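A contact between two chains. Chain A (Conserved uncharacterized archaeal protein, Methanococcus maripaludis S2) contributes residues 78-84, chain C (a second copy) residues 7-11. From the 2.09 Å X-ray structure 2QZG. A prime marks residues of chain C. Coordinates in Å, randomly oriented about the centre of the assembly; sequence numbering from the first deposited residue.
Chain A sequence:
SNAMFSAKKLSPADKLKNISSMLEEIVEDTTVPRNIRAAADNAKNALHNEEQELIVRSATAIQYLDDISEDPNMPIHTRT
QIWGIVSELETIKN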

ATOM      1  N   THR A  78     -11.296  -6.001  -3.602  1.00 33.91           N
ATOM      2  CA  THR A  78     -10.996  -4.840  -4.428  1.00 33.48           C
ATOM      3  C   THR A  78     -10.861  -3.575  -3.571  1.00 33.60           C
ATOM      4  O   THR A  78      -9.974  -2.778  -3.798  1.00 32.09           O
ATOM      5  CB  THR A  78     -12.086  -4.634  -5.496  1.00 33.37           C
ATOM      6  OG1 THR A  78     -12.286  -5.860  -6.198  1.00 34.15           O
ATOM      7  CG2 THR A  78     -11.704  -3.552  -6.531  1.00 32.17           C
ATOM      8  N   ARG A  79     -11.749  -3.396  -2.598  1.00 33.92           N
ATOM      9  CA  ARG A  79     -11.652  -2.248  -1.701  1.00 34.60           C
ATOM     10  C   ARG A  79     -10.317  -2.209  -0.942  1.00 34.71           C
ATOM     11  O   ARG A  79      -9.721  -1.149  -0.797  1.00 36.54           O
ATOM     12  CB  ARG A  79     -12.827  -2.209  -0.722  1.00 34.17           C
ATOM     13  CG  ARG A  79     -12.909  -0.886   0.047  1.00 35.13           C
ATOM     14  CD  ARG A  79     -14.228  -0.733   0.819  1.00 35.23           C
ATOM     15  NE  ARG A  79     -15.405  -0.655  -0.055  1.00 39.25           N
ATOM     16  CZ  ARG A  79     -15.729   0.386  -0.834  1.00 39.71           C
ATOM     17  NH1 ARG A  79     -14.979   1.493  -0.874  1.00 34.34           N
ATOM     18  NH2 ARG A  79     -16.838   0.324  -1.572  1.00 41.64           N
ATOM     19  N   THR A  80      -9.851  -3.354  -0.474  1.00 34.49           N
ATOM     20  CA  THR A  80      -8.587  -3.456   0.234  1.00 35.26           C
ATOM     21  C   THR A  80      -7.437  -3.126  -0.721  1.00 35.22           C
ATOM     22  O   THR A  80      -6.510  -2.385  -0.354  1.00 35.63           O
ATOM     23  CB  THR A  80      -8.415  -4.868   0.825  1.00 35.44           C
ATOM     24  OG1 THR A  80      -9.435  -5.087   1.813  1.00 37.65           O
ATOM     25  CG2 THR A  80      -7.055  -5.041   1.467  1.00 35.89           C
ATOM     26  N   GLN A  81      -7.508  -3.684  -1.926  1.00 33.85           N
ATOM     27  CA  GLN A  81      -6.594  -3.355  -3.011  1.00 34.62           C
ATOM     28  C   GLN A  81      -6.521  -1.864  -3.325  1.00 34.27           C
ATOM     29  O   GLN A  81      -5.428  -1.326  -3.397  1.00 33.02           O
ATOM     30  CB  GLN A  81      -6.966  -4.106  -4.277  1.00 34.92           C
ATOM     31  CG  GLN A  81      -6.554  -5.579  -4.256  1.00 38.20           C
ATOM     32  CD  GLN A  81      -7.082  -6.339  -5.457  1.00 40.93           C
ATOM     33  OE1 GLN A  81      -8.173  -6.063  -5.948  1.00 44.04           O
ATOM     34  NE2 GLN A  81      -6.311  -7.311  -5.927  1.00 41.26           N
ATOM     35  N   ILE A  82      -7.668  -1.219  -3.576  1.00 33.62           N
ATOM     36  CA  ILE A  82      -7.677   0.237  -3.836  1.00 33.81           C
ATOM     37  C   ILE A  82      -7.063   1.023  -2.661  1.00 34.22           C
ATOM     38  O   ILE A  82      -6.267   1.939  -2.881  1.00 34.82           O
ATOM     39  CB  ILE A  82      -9.102   0.762  -4.275  1.00 33.60           C
ATOM     40  CG1 ILE A  82      -9.463   0.178  -5.651  1.00 34.09           C
ATOM     41  CG2 ILE A  82      -9.140   2.291  -4.368  1.00 31.74           C
ATOM     42  CD1 ILE A  82     -10.905   0.432  -6.080  1.00 35.60           C
ATOM     43  N   TRP A  83      -7.395   0.653  -1.423  1.00 34.37           N
ATOM     44  CA  TRP A  83      -6.814   1.328  -0.268  1.00 34.83           C
ATOM     45  C   TRP A  83      -5.277   1.308  -0.268  1.00 35.78           C
ATOM     46  O   TRP A  83      -4.640   2.326   0.061  1.00 35.97           O
ATOM     47  CB  TRP A  83      -7.356   0.752   1.026  1.00 34.14           C
ATOM     48  CG  TRP A  83      -6.610   1.154   2.254  1.00 33.65           C
ATOM     49  CD1 TRP A  83      -6.443   2.410   2.744  1.00 33.54           C
ATOM     50  CD2 TRP A  83      -5.946   0.270   3.173  1.00 32.81           C
ATOM     51  NE1 TRP A  83      -5.711   2.363   3.924  1.00 33.85           N
ATOM     52  CE2 TRP A  83      -5.391   1.062   4.195  1.00 31.94           C
ATOM     53  CE3 TRP A  83      -5.775  -1.114   3.225  1.00 33.64           C
ATOM     54  CZ2 TRP A  83      -4.669   0.516   5.262  1.00 32.76           C
ATOM     55  CZ3 TRP A  83      -5.058  -1.662   4.287  1.00 33.72           C
ATOM     56  CH2 TRP A  83      -4.523  -0.841   5.292  1.00 33.41           C
ATOM     57  N   GLY A  84      -4.703   0.149  -0.616  1.00 35.67           N
ATOM     58  CA  GLY A  84      -3.254  -0.026  -0.718  1.00 35.94           C
ATOM     59  C   GLY A  84      -2.653   0.819  -1.840  1.00 36.01           C
ATOM     60  O   GLY A  84      -1.643   1.486  -1.652  1.00 34.89           O
TER
ATOM     61  N   ALA C   7     -16.429   8.749   3.206  1.00 64.99           N
ATOM     62  CA  ALA C   7     -16.321   7.805   2.090  1.00 64.02           C
ATOM     63  C   ALA C   7     -16.506   6.379   2.574  1.00 63.33           C
ATOM     64  O   ALA C   7     -16.179   6.065   3.721  1.00 63.54           O
ATOM     65  CB  ALA C   7     -14.985   7.962   1.391  1.00 64.22           C
ATOM     66  N   LYS C   8     -17.047   5.519   1.713  1.00 62.38           N
ATOM     67  CA  LYS C   8     -17.053   4.090   1.992  1.00 60.90           C
ATOM     68  C   LYS C   8     -15.596   3.635   2.123  1.00 60.08           C
ATOM     69  O   LYS C   8     -14.786   3.792   1.195  1.00 60.36           O
ATOM     70  CB  LYS C   8     -17.767   3.331   0.895  1.00 61.36           C
ATOM     71  N   LYS C   9     -15.253   3.107   3.291  1.00 58.52           N
ATOM     72  CA  LYS C   9     -13.865   2.736   3.574  1.00 56.72           C
ATOM     73  C   LYS C   9     -13.792   1.496   4.443  1.00 54.99           C
ATOM     74  O   LYS C   9     -14.799   1.055   5.006  1.00 54.68           O
ATOM     75  CB  LYS C   9     -13.110   3.908   4.226  1.00 57.08           C
ATOM     76  CG  LYS C   9     -13.761   4.446   5.493  1.00 58.24           C
ATOM     77  CD  LYS C   9     -13.183   5.796   5.878  1.00 59.68           C
ATOM     78  CE  LYS C   9     -13.955   6.417   7.032  1.00 60.59           C
ATOM     79  NZ  LYS C   9     -13.141   7.377   7.829  1.00 60.91           N
ATOM     80  N   LEU C  10     -12.597   0.924   4.522  1.00 52.81           N
ATOM     81  CA  LEU C  10     -12.326  -0.155   5.445  1.00 50.64           C
ATOM     82  C   LEU C  10     -12.314   0.402   6.868  1.00 48.92           C
ATOM     83  O   LEU C  10     -11.922   1.557   7.098  1.00 47.83           O
ATOM     84  CB  LEU C  10     -10.970  -0.773   5.126  1.00 51.33           C
ATOM     85  CG  LEU C  10     -10.687  -1.117   3.663  1.00 52.37           C
ATOM     86  CD1 LEU C  10      -9.187  -1.144   3.442  1.00 54.40           C
ATOM     87  CD2 LEU C  10     -11.324  -2.448   3.269  1.00 53.72           C
ATOM     88  N   SER C  11     -12.752  -0.414   7.817  1.00 46.86           N
ATOM     89  CA  SER C  11     -12.676  -0.050   9.216  1.00 45.74           C
ATOM     90  C   SER C  11     -11.221  -0.107   9.661  1.00 45.28           C
ATOM     91  O   SER C  11     -10.415  -0.843   9.055  1.00 44.05           O
ATOM     92  CB  SER C  11     -13.491  -1.023  10.064  1.00 46.18           C
ATOM     93  OG  SER C  11     -12.970  -2.337   9.971  1.00 45.14           O
TER

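This is a small, mainly apolar contact in which an extended segment of one copy lays a single leucine against one side of a helix in the other, with no hydrogen bond between the modelled atoms of the two stretches.

Residues 78-84 form part of a longer helix, held by regular i to i+4 bonds such as Trp83 N to Arg79 O at 3.0 Å. Its backbone polar groups are therefore largely spent within the helix, and on the helix, side chains make the contact. Arg79, Thr80 and Trp83 supply it; Thr78, Gln81 and Ile82 take no part. The spacing is that of a helix surface, since positions 79 and 83 lie about one turn apart and both direct CA-to-CB toward the partner.

Leu10′ is the anchor, with the largest covered area of any residue here. Leu10′ CA lies 7.2 Å from Thr80 CA. Leu10′ CD1 packs 3.4 Å from Trp83 CE3, an apolar pairing, while Leu10′ CD2 sits 3.9 Å from Arg79 CG; Thr80 is near both methyls. The leucine thus uses the aliphatic part of the arginine as well as the indole.

Arg79 runs along the partner segment, with chi1 and chi2 both t and a turn at chi3 (m). One face of its guanidinium is covered by Lys8′ CB, 3.8 Å from Arg79 NH1. Arg79 NH1 also comes within 3.1 Å of Lys8′ O, but the angle is too poor for a hydrogen bond; NH1 and NH2 find hydrogen-bonding partners elsewhere in the structure. The Lys8′ side chain is not modelled beyond CB.

Along the segment, Lys9′ points CA-to-CB away and Leu10′ toward the helix. The design rule is economical: one branched aliphatic side chain touches three helix residues, while the arginine adds contact through both its methylenes and its planar end.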